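Local coordinates for cellulosome anchoring protein cohesin region (Clostridium thermocellum, PDB 4DH2) that binds the type I dockerin module of cellulosomal protein Cthe_0435, serving as the cohesin domain of a longer cellulosome-anchoring protein, at residues A[15-20]-A[139-144]; A[40-45]-A[147-152]; A[63-68]-A[80-85]; A[69-74]-A[91-96]. All blocks are in the same frame, centred on the assembly; numbering follows the deposited sequence. Where two conformers were deposited one is given.

Contact 1: residues A[15-20]-A[139-144]; sequences YILDVL and SNFCDF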
# COMPACT_ATOMS: atom_id res chain seq x y z
N TYR A 15 2.61 8.51 16.88
CA TYR A 15 1.23 8.24 16.49
C TYR A 15 1.08 6.78 16.07
O TYR A 15 2.03 6.13 15.62
CB TYR A 15 0.79 9.10 15.30
CG TYR A 15 1.14 10.56 15.51
CD1 TYR A 15 0.50 11.31 16.47
CD2 TYR A 15 2.14 11.14 14.78
CE1 TYR A 15 0.87 12.65 16.68
CE2 TYR A 15 2.49 12.46 14.96
CZ TYR A 15 1.87 13.20 15.90
OH TYR A 15 2.26 14.53 16.04
N ILE A 16 -0.15 6.30 16.16
CA ILE A 16 -0.42 4.93 15.87
C ILE A 16 -1.86 4.74 15.36
O ILE A 16 -2.76 5.54 15.65
CB ILE A 16 -0.17 4.10 17.18
CG1 ILE A 16 -0.14 2.61 16.90
CG2 ILE A 16 -1.22 4.44 18.23
CD1 ILE A 16 0.88 1.86 17.82
N LEU A 17 -2.06 3.69 14.56
CA LEU A 17 -3.39 3.20 14.20
C LEU A 17 -3.34 1.68 14.11
O LEU A 17 -2.28 1.05 14.24
CB LEU A 17 -3.90 3.80 12.89
CG LEU A 17 -2.99 3.59 11.68
CD1 LEU A 17 -3.19 2.28 11.05
CD2 LEU A 17 -3.23 4.72 10.67
N ASP A 18 -4.51 1.11 13.90
CA ASP A 18 -4.65 -0.33 13.73
C ASP A 18 -5.15 -0.62 12.32
O ASP A 18 -6.03 0.09 11.83
CB ASP A 18 -5.66 -0.89 14.73
CG ASP A 18 -5.17 -0.80 16.16
OD1 ASP A 18 -4.46 -1.69 16.60
OD2 ASP A 18 -5.51 0.17 16.83
N VAL A 19 -4.58 -1.65 11.72
CA VAL A 19 -5.00 -2.11 10.40
C VAL A 19 -5.52 -3.54 10.57
O VAL A 19 -4.80 -4.40 11.07
CB VAL A 19 -3.83 -2.09 9.42
CG1 VAL A 19 -4.26 -2.55 8.06
CG2 VAL A 19 -3.22 -0.70 9.34
N LEU A 20 -6.76 -3.79 10.12
CA LEU A 20 -7.40 -5.10 10.31
C LEU A 20 -7.90 -5.69 9.01
O LEU A 20 -8.44 -4.98 8.16
CB LEU A 20 -8.60 -4.95 11.25
CG LEU A 20 -8.37 -4.29 12.61
CD1 LEU A 20 -8.57 -2.80 12.52
CD2 LEU A 20 -9.31 -4.87 13.65
N SER A 139 4.60 -1.99 5.59
CA SER A 139 3.55 -1.10 5.94
C SER A 139 4.24 0.17 6.38
O SER A 139 5.04 0.16 7.32
CB SER A 139 2.75 -1.68 7.09
OG SER A 139 1.91 -0.73 7.68
N ASN A 140 3.91 1.27 5.72
CA ASN A 140 4.50 2.56 6.01
C ASN A 140 3.40 3.62 5.94
O ASN A 140 2.67 3.69 4.94
CB ASN A 140 5.54 2.93 4.96
CG ASN A 140 6.82 2.18 5.12
OD1 ASN A 140 7.42 2.17 6.21
ND2 ASN A 140 7.29 1.56 4.04
N PHE A 141 3.26 4.43 7.00
CA PHE A 141 2.26 5.50 7.04
C PHE A 141 2.94 6.76 7.53
O PHE A 141 3.84 6.70 8.37
CB PHE A 141 1.16 5.20 8.07
CG PHE A 141 0.22 4.08 7.71
CD1 PHE A 141 -1.12 4.31 7.51
CD2 PHE A 141 0.69 2.79 7.63
CE1 PHE A 141 -1.97 3.30 7.20
CE2 PHE A 141 -0.18 1.76 7.34
CZ PHE A 141 -1.49 2.01 7.11
N CYS A 142 2.49 7.92 7.08
CA CYS A 142 2.99 9.17 7.63
C CYS A 142 1.93 10.26 7.65
O CYS A 142 0.88 10.15 6.98
CB CYS A 142 4.23 9.66 6.91
SG CYS A 142 3.93 10.34 5.21
N ASP A 143 2.20 11.30 8.44
CA ASP A 143 1.32 12.45 8.50
C ASP A 143 1.78 13.54 7.55
O ASP A 143 2.73 13.34 6.78
CB ASP A 143 1.13 12.98 9.93
CG ASP A 143 2.32 13.67 10.50
OD1 ASP A 143 3.31 13.97 9.80
OD2 ASP A 143 2.22 13.98 11.73
N PHE A 144 1.08 14.66 7.59
CA PHE A 144 1.37 15.77 6.67
C PHE A 144 2.81 16.24 6.78
O PHE A 144 3.46 16.60 5.78
CB PHE A 144 0.45 16.94 6.93
CG PHE A 144 0.72 18.08 6.01
CD1 PHE A 144 0.19 18.07 4.75
CD2 PHE A 144 1.52 19.13 6.41
CE1 PHE A 144 0.44 19.13 3.88
CE2 PHE A 144 1.77 20.17 5.56
CZ PHE A 144 1.23 20.17 4.29
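Asp143 OD2 lies 3.6 Å from Tyr15 CE2 and is hydrogen-bonded to His44 NE2, while Asp143 OD1 accepts a hydrogen bond from the backbone N of Lys147. With both oxygens engaged, the carboxylate is fixed beside the tyrosine, its plane turned 46° from that of the ring. Tyr15 meets it only through ring carbon; its hydroxyl is hydrogen-bonded to Lys147 NZ.

Farther along the pair, Phe141 takes over. Leu17 stands across its ring at about a right angle: CD1 sits over one face, and CD2 comes within 3.8 Å of Phe141 CD1. The leucine reaches there because CG is lodged between the backbone N and the carbonyl carbon (chi1 56°). Val19 points head-on against Phe141, with Val19 CG2 3.9 Å from Phe141 CZ.

The CA atoms of Tyr15 and Asp143 are 9.0 Å apart, those of Val19 and Ser139 9.7 Å, too far for backbone pairing. Strand 149-161 fills that gap, parallel to 15-27 and antiparallel to 129-142, so these side chains meet over it on the inner side of the cohesin beta sandwich, where Phe141 also meets Phe49 and Phe38, on strands 48-54 and 31-39.

Contact 2: residues A[40-45]-A[147-152]; sequences NVPSHG and KPILAV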
# COMPACT_ATOMS: atom_id res chain seq x y z
N ASN A 40 -8.75 3.59 15.01
CA ASN A 40 -7.93 4.49 15.80
C ASN A 40 -7.01 5.35 14.93
O ASN A 40 -5.85 5.58 15.25
CB ASN A 40 -7.13 3.69 16.81
CG ASN A 40 -8.03 2.89 17.72
OD1 ASN A 40 -8.96 3.46 18.30
ND2 ASN A 40 -7.82 1.59 17.79
N VAL A 41 -7.55 5.81 13.81
CA VAL A 41 -6.82 6.73 12.95
C VAL A 41 -6.53 8.03 13.70
O VAL A 41 -7.44 8.62 14.28
CB VAL A 41 -7.61 7.02 11.66
CG1 VAL A 41 -6.90 8.08 10.81
CG2 VAL A 41 -7.84 5.71 10.87
N PRO A 42 -5.27 8.50 13.67
CA PRO A 42 -5.02 9.81 14.30
C PRO A 42 -5.89 10.89 13.70
O PRO A 42 -5.98 11.04 12.48
CB PRO A 42 -3.54 10.08 14.00
CG PRO A 42 -2.93 8.65 13.82
CD PRO A 42 -4.05 7.87 13.14
N SER A 43 -6.51 11.68 14.57
CA SER A 43 -7.40 12.72 14.08
C SER A 43 -6.66 13.78 13.27
O SER A 43 -7.28 14.46 12.47
CB SER A 43 -8.14 13.37 15.26
OG SER A 43 -7.22 14.00 16.12
N HIS A 44 -5.36 13.94 13.47
CA HIS A 44 -4.66 14.94 12.67
C HIS A 44 -4.33 14.47 11.26
O HIS A 44 -3.96 15.28 10.40
CB HIS A 44 -3.44 15.52 13.39
CG HIS A 44 -2.18 14.71 13.29
ND1 HIS A 44 -1.96 13.59 14.06
CD2 HIS A 44 -1.03 14.94 12.62
CE1 HIS A 44 -0.75 13.12 13.82
NE2 HIS A 44 -0.16 13.92 12.94
N GLY A 45 -4.51 13.18 11.01
CA GLY A 45 -4.63 12.69 9.65
C GLY A 45 -3.42 12.01 9.04
O GLY A 45 -2.27 12.40 9.28
N LYS A 147 5.94 12.77 9.52
CA LYS A 147 6.20 12.04 10.76
C LYS A 147 5.55 10.66 10.63
O LYS A 147 4.45 10.53 10.10
CB LYS A 147 5.62 12.76 11.97
CG LYS A 147 6.30 14.08 12.29
CD LYS A 147 5.62 14.75 13.49
CE LYS A 147 5.95 14.06 14.82
NZ LYS A 147 5.35 14.79 15.97
N PRO A 148 6.24 9.64 11.14
CA PRO A 148 5.68 8.30 11.00
C PRO A 148 4.46 8.11 11.87
O PRO A 148 4.34 8.68 12.96
CB PRO A 148 6.83 7.37 11.45
CG PRO A 148 7.75 8.23 12.22
CD PRO A 148 7.62 9.62 11.66
N ILE A 149 3.55 7.28 11.37
CA ILE A 149 2.42 6.81 12.13
C ILE A 149 2.57 5.28 12.13
O ILE A 149 2.66 4.68 11.07
CB ILE A 149 1.09 7.17 11.42
CG1 ILE A 149 0.90 8.72 11.32
CG2 ILE A 149 -0.05 6.54 12.16
CD1 ILE A 149 -0.28 9.12 10.44
N LEU A 150 2.70 4.66 13.29
CA LEU A 150 2.81 3.21 13.32
C LEU A 150 1.49 2.53 13.01
O LEU A 150 0.43 3.01 13.40
CB LEU A 150 3.26 2.75 14.71
CG LEU A 150 4.54 3.41 15.18
CD1 LEU A 150 4.86 2.95 16.60
CD2 LEU A 150 5.66 3.07 14.25
N ALA A 151 1.57 1.36 12.39
CA ALA A 151 0.38 0.61 12.05
C ALA A 151 0.45 -0.73 12.77
O ALA A 151 1.35 -1.52 12.52
CB ALA A 151 0.32 0.38 10.55
N VAL A 152 -0.48 -0.97 13.68
CA VAL A 152 -0.54 -2.26 14.32
C VAL A 152 -1.35 -3.19 13.41
O VAL A 152 -2.56 -3.03 13.29
CB VAL A 152 -1.25 -2.17 15.67
CG1 VAL A 152 -1.26 -3.58 16.34
CG2 VAL A 152 -0.62 -1.10 16.57
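Pro42 and Ile149 meet through carbon alone, Pro42 CG lying 3.9 Å from Ile149 CG2. The contact belongs to the end of the cohesin beta sandwich where the loop between strands 31-39 and 48-54 contains a type I beta turn, Pro42 to Gly45, and folds over the beginning of strand 149-161. The CA atoms of Pro42 and Ile149 are 8.3 Å apart, so side chains bridge the space and no hydrogen bond crosses it.

Ile149 does most of the work, and its torsions divide that work between two branches. Its CG2 is anti to the backbone N and is the branch that meets the proline ring. CG1 stands anti to the carbonyl carbon (chi1 -63°), and an extended chi2 of 171° carries CD1 onward to the far end of the turn, 4.0 Å from Gly45 O. The methyl there makes van der Waals contact with the carbonyl oxygen. Phe141 of strand 129-142 touches the same side chain.

At the margin, His44 and Lys147 approach each other without joining: His44 NE2 and Lys147 NZ stay 6.3 Å apart. The histidine nitrogen is bonded instead to Asp143 OD2, and the lysine chain bends once on its way to a salt bridge with Asp14.

Gly45, the last residue of the turn, has a positive phi of 102°, where a beta carbon would press on the carbonyl oxygen of His44; Gly45 N closes the turn with a hydrogen bond to Pro42 O at 3.0 Å.

Contact 3: residues A[63-68]-A[80-85]; sequences LKVEPG and YNIVYK. With SO4 (sulfate ion), chain F.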
# COMPACT_ATOMS: atom_id res chain seq x y z
N LEU A 63 -9.95 -10.64 -7.82
CA LEU A 63 -10.56 -10.18 -9.06
C LEU A 63 -10.66 -8.66 -9.15
O LEU A 63 -10.77 -8.10 -10.25
CB LEU A 63 -11.96 -10.76 -9.18
CG LEU A 63 -12.02 -12.29 -9.14
CD1 LEU A 63 -13.45 -12.79 -9.38
CD2 LEU A 63 -11.06 -12.91 -10.15
N LYS A 64 -10.68 -8.00 -8.00
CA LYS A 64 -10.86 -6.54 -7.96
C LYS A 64 -10.36 -6.00 -6.63
O LYS A 64 -10.47 -6.65 -5.58
CB LYS A 64 -12.35 -6.20 -8.08
CG LYS A 64 -12.69 -4.77 -8.40
CD LYS A 64 -14.19 -4.59 -8.55
CE LYS A 64 -14.54 -3.15 -8.89
NZ LYS A 64 -16.00 -2.96 -9.11
N VAL A 65 -9.82 -4.78 -6.68
CA VAL A 65 -9.52 -4.04 -5.47
C VAL A 65 -10.14 -2.66 -5.61
O VAL A 65 -9.94 -2.00 -6.63
CB VAL A 65 -8.01 -3.89 -5.32
CG1 VAL A 65 -7.69 -3.21 -4.00
CG2 VAL A 65 -7.33 -5.26 -5.44
N GLU A 66 -10.87 -2.23 -4.58
CA GLU A 66 -11.56 -0.94 -4.59
C GLU A 66 -11.22 -0.12 -3.35
O GLU A 66 -11.10 -0.68 -2.27
CB GLU A 66 -13.06 -1.17 -4.57
CG GLU A 66 -13.64 -1.88 -5.77
CD GLU A 66 -15.03 -2.41 -5.51
OE1 GLU A 66 -15.23 -3.12 -4.51
OE2 GLU A 66 -15.94 -2.10 -6.32
N PRO A 67 -11.10 1.21 -3.50
CA PRO A 67 -10.90 2.03 -2.30
C PRO A 67 -12.13 1.99 -1.42
O PRO A 67 -13.26 1.84 -1.91
CB PRO A 67 -10.66 3.43 -2.85
CG PRO A 67 -11.43 3.43 -4.16
CD PRO A 67 -11.27 2.04 -4.71
N GLY A 68 -11.91 2.11 -0.12
CA GLY A 68 -12.97 2.18 0.86
C GLY A 68 -13.46 3.61 1.03
O GLY A 68 -12.87 4.55 0.48
N TYR A 80 -3.55 0.76 -6.47
CA TYR A 80 -3.14 -0.55 -6.01
C TYR A 80 -2.52 -1.30 -7.17
O TYR A 80 -2.73 -0.95 -8.33
CB TYR A 80 -4.33 -1.34 -5.50
CG TYR A 80 -5.19 -1.85 -6.62
CD1 TYR A 80 -4.98 -3.13 -7.16
CD2 TYR A 80 -6.19 -1.06 -7.17
CE1 TYR A 80 -5.75 -3.59 -8.21
CE2 TYR A 80 -6.98 -1.53 -8.24
CZ TYR A 80 -6.75 -2.79 -8.74
OH TYR A 80 -7.52 -3.25 -9.79
N ASN A 81 -1.78 -2.35 -6.84
CA ASN A 81 -1.23 -3.23 -7.83
C ASN A 81 -1.19 -4.65 -7.28
O ASN A 81 -0.76 -4.88 -6.14
CB ASN A 81 0.20 -2.84 -8.16
CG ASN A 81 0.81 -3.76 -9.18
OD1 ASN A 81 0.27 -3.91 -10.27
ND2 ASN A 81 1.90 -4.39 -8.83
N ILE A 82 -1.62 -5.61 -8.08
CA ILE A 82 -1.49 -7.01 -7.69
C ILE A 82 -0.26 -7.58 -8.35
O ILE A 82 -0.16 -7.60 -9.59
CB ILE A 82 -2.73 -7.80 -8.10
CG1 ILE A 82 -3.95 -7.17 -7.44
CG2 ILE A 82 -2.58 -9.28 -7.69
CD1 ILE A 82 -5.25 -7.70 -7.96
N VAL A 83 0.69 -8.02 -7.52
CA VAL A 83 1.87 -8.71 -7.99
C VAL A 83 1.52 -10.19 -8.05
O VAL A 83 1.72 -10.92 -7.09
CB VAL A 83 3.08 -8.48 -7.09
CG1 VAL A 83 4.32 -9.06 -7.71
CG2 VAL A 83 3.28 -6.97 -6.83
N TYR A 84 1.00 -10.62 -9.20
CA TYR A 84 0.49 -11.98 -9.35
C TYR A 84 1.53 -13.04 -9.02
O TYR A 84 1.21 -14.03 -8.34
CB TYR A 84 -0.07 -12.15 -10.76
CG TYR A 84 -1.32 -11.37 -10.95
CD1 TYR A 84 -2.53 -11.82 -10.44
CD2 TYR A 84 -1.31 -10.14 -11.62
CE1 TYR A 84 -3.69 -11.09 -10.59
CE2 TYR A 84 -2.47 -9.40 -11.78
CZ TYR A 84 -3.66 -9.89 -11.27
OH TYR A 84 -4.83 -9.18 -11.43
N LYS A 85 2.78 -12.82 -9.43
CA LYS A 85 3.83 -13.81 -9.16
C LYS A 85 4.07 -14.05 -7.68
O LYS A 85 4.52 -15.13 -7.27
CB LYS A 85 5.13 -13.41 -9.86
CG LYS A 85 6.31 -14.29 -9.49
CD LYS A 85 7.53 -14.06 -10.38
CE LYS A 85 8.52 -15.22 -10.27
NZ LYS A 85 9.83 -14.91 -10.90
S SO4 F . 3.10 -9.83 -12.04
O1 SO4 F . 2.58 -10.99 -12.77
O2 SO4 F . 4.07 -9.10 -12.87
O3 SO4 F . 1.99 -8.92 -11.74
O4 SO4 F . 3.79 -10.30 -10.85
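Val65 sits over one face of the Tyr80 ring: its CB is 3.5 Å from the ring centroid and only 6° off the ring normal, a well-centred CH-pi contact. It links strands 60-67 and 78-83, the two outermost strands of the rolled sheet of the cohesin jelly-roll sandwich. Their nearest CA atoms, those of Val65 and Tyr80, are 7.3 Å apart and no hydrogen bond crosses, so the two segments meet through side chains and not through backbone pairing.

Both valine methyls stay with the ring, CG2 at 3.6 Å from Tyr80 CE1 and CG1 nearer the CG end. Tyr80 CG stands between the backbone N and the carbonyl carbon (chi1 75°), which lays the ring across the valine and also brings Tyr80 CE2 to 3.4 Å from Val65 O. Ile82, one step along the same side of the strand, adds a looser touch through CD1, 4.1 Å from Val65 CG2. Its other branch, CG2, is placed 3.6 Å above the Tyr84 ring, over the centre of one face.

Asn81 points the other way and donates from ND2 to the carbonyl oxygen of Leu65 of the dockerin chain. Where the strand ends, a sulfate, probably from the crystallisation liquor, rests on the backbone: Tyr84 N bonds it weakly, and Lys85 N donates nearly straight (170°) to its O4 at 3.1 Å.

Contact 4: residues A[69-74]-A[91-96]; sequences SIITDP and FLFDDD. With SO4 (sulfate ion), chain G.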
# COMPACT_ATOMS: atom_id res chain seq x y z
N SER A 69 -14.52 3.77 1.83
CA SER A 69 -15.16 5.07 2.00
C SER A 69 -14.27 6.09 2.69
O SER A 69 -14.48 7.29 2.54
CB SER A 69 -16.46 4.94 2.79
OG SER A 69 -16.19 4.64 4.14
N ILE A 70 -13.28 5.65 3.47
CA ILE A 70 -12.46 6.64 4.15
C ILE A 70 -11.36 7.24 3.28
O ILE A 70 -10.73 8.23 3.67
CB ILE A 70 -11.84 6.11 5.46
CG1 ILE A 70 -10.73 5.09 5.17
CG2 ILE A 70 -12.93 5.47 6.34
CD1 ILE A 70 -10.10 4.52 6.47
N ILE A 71 -11.14 6.64 2.11
CA ILE A 71 -10.17 7.15 1.16
C ILE A 71 -10.71 8.43 0.53
O ILE A 71 -11.83 8.44 -0.00
CB ILE A 71 -9.91 6.11 0.05
CG1 ILE A 71 -9.42 4.76 0.64
CG2 ILE A 71 -8.94 6.67 -0.99
CD1 ILE A 71 -8.13 4.86 1.43
N THR A 72 -9.92 9.50 0.58
CA THR A 72 -10.30 10.78 -0.00
C THR A 72 -9.91 10.78 -1.47
O THR A 72 -8.97 10.09 -1.86
CB THR A 72 -9.58 11.92 0.69
OG1 THR A 72 -8.18 11.67 0.65
CG2 THR A 72 -10.03 12.06 2.15
N ASP A 73 -10.64 11.55 -2.28
CA ASP A 73 -10.38 11.66 -3.72
C ASP A 73 -9.61 10.50 -4.33
O ASP A 73 -8.49 10.70 -4.85
CB ASP A 73 -9.63 12.98 -3.99
CG ASP A 73 -9.65 13.40 -5.46
OD1 ASP A 73 -10.49 12.88 -6.24
OD2 ASP A 73 -8.82 14.27 -5.83
N PRO A 74 -10.23 9.30 -4.33
CA PRO A 74 -9.53 8.08 -4.71
C PRO A 74 -9.05 8.08 -6.13
O PRO A 74 -8.01 7.51 -6.41
CB PRO A 74 -10.59 6.98 -4.51
CG PRO A 74 -11.88 7.70 -4.33
CD PRO A 74 -11.55 9.00 -3.75
N PHE A 91 -0.93 -1.46 -1.90
CA PHE A 91 -1.74 -0.26 -1.90
C PHE A 91 -0.83 0.95 -1.73
O PHE A 91 0.15 0.90 -0.99
CB PHE A 91 -2.70 -0.25 -0.72
CG PHE A 91 -3.65 -1.39 -0.71
CD1 PHE A 91 -4.89 -1.26 -1.32
CD2 PHE A 91 -3.33 -2.57 -0.09
CE1 PHE A 91 -5.79 -2.32 -1.31
CE2 PHE A 91 -4.24 -3.63 -0.07
CZ PHE A 91 -5.47 -3.48 -0.69
N LEU A 92 -1.17 2.04 -2.42
CA LEU A 92 -0.51 3.31 -2.21
C LEU A 92 -1.56 4.41 -2.16
O LEU A 92 -2.38 4.60 -3.10
CB LEU A 92 0.47 3.57 -3.33
CG LEU A 92 1.22 4.90 -3.17
CD1 LEU A 92 2.19 4.87 -1.98
CD2 LEU A 92 1.96 5.18 -4.46
N PHE A 93 -1.53 5.18 -1.07
CA PHE A 93 -2.39 6.34 -0.91
C PHE A 93 -1.55 7.56 -0.65
O PHE A 93 -0.58 7.49 0.10
CB PHE A 93 -3.32 6.13 0.28
CG PHE A 93 -4.04 7.38 0.67
CD1 PHE A 93 -5.22 7.74 0.04
CD2 PHE A 93 -3.51 8.22 1.63
CE1 PHE A 93 -5.86 8.93 0.37
CE2 PHE A 93 -4.14 9.42 1.97
CZ PHE A 93 -5.33 9.78 1.33
N ASP A 94 -1.92 8.68 -1.27
CA ASP A 94 -1.31 9.95 -0.96
C ASP A 94 -2.36 11.04 -1.25
O ASP A 94 -3.00 11.02 -2.29
CB ASP A 94 -0.10 10.20 -1.85
CG ASP A 94 0.49 11.58 -1.68
OD1 ASP A 94 0.85 11.93 -0.54
OD2 ASP A 94 0.58 12.34 -2.70
N ASP A 95 -2.53 11.96 -0.31
CA ASP A 95 -3.30 13.18 -0.56
C ASP A 95 -2.57 14.07 -1.57
O ASP A 95 -1.76 14.91 -1.23
CB ASP A 95 -3.58 13.87 0.76
CG ASP A 95 -4.38 15.15 0.58
OD1 ASP A 95 -5.07 15.23 -0.44
OD2 ASP A 95 -4.32 16.03 1.47
N ASP A 96 -2.90 13.84 -2.83
CA ASP A 96 -2.11 14.25 -3.98
C ASP A 96 -1.82 15.74 -4.10
O ASP A 96 -0.77 16.12 -4.57
CB ASP A 96 -2.84 13.76 -5.22
CG ASP A 96 -2.07 13.98 -6.51
OD1 ASP A 96 -0.91 13.51 -6.64
OD2 ASP A 96 -2.65 14.65 -7.39
S SO4 G . -13.60 13.34 -1.64
O1 SO4 G . -14.89 14.00 -1.43
O2 SO4 G . -12.91 13.98 -2.76
O3 SO4 G . -12.82 13.48 -0.41
O4 SO4 G . -13.82 11.93 -1.96
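Segment 69-74 runs as an irregular loop beside the end of strand 88-94, with CA separations of 8.1 Å for Ile71 and Phe93 and 7.4 Å for Thr72 and Asp95, and no hydrogen bond between the two segments. The Phe93 ring fills the interval, its CG anti to the backbone N (chi1 169°).

Thr72 comes to the ring from its edge. OG1 lies near the ring plane, 3.5 Å from Phe93 CZ, and Thr72 O is also in plane at the edge, 4.0 Å from Phe93 CE1. Both oxygens thus face the rim, where the C-H groups carry slight positive charge, an arrangement probably mildly favourable. The hydroxyl has stronger partners in Gly102 O and Asn77 ND2, and these bonds fix its position. Ile71 passes alongside, setting CG2 4.0 Å from Phe93 CD1.

In the cohesin beta sandwich this loop leads from strand 60-67 to the short helix 74-77, and its residues cover the ring that strand 88-94 sends inward, which also meets Phe49. The next residue, Asp94, points away from the loop and forms a salt bridge with Lys25 of the dockerin chain, which Asp96 shares. Asp73 occupies the N-cap position of the helix without a capping bond from its side chain. Its backbone N lies 3.2 Å from O4 of a sulfate, probably from the crystallisation liquor, and makes a weak hydrogen bond to O3 at 3.5 Å.

In the fold
Contacts 1 and 2 have centres 4 Å apart and share strand 149-161: it lies between the two strands joined by contact 1 and supplies Ile149 to contact 2. Contacts 3 and 4 form a second pair, centres 14 Å apart, touching where Val65 CG1 meets Phe91 CE1, and they use the neighbouring strands 78-83 and 88-94. Contacts 1 and 3 lie on opposite sides of the chain's centre. Contacts 1, 2 and 4 are buried, whereas contact 3 is partly exposed at the outermost strands and relies on one ring face. Contact 1 is mainly aliphatic packing on a phenylalanine ring, with Asp143 hydrogen-bonded to His44 of contact 2; aliphatic touch marks contact 2, and an oxygen-lined ring edge contact 4.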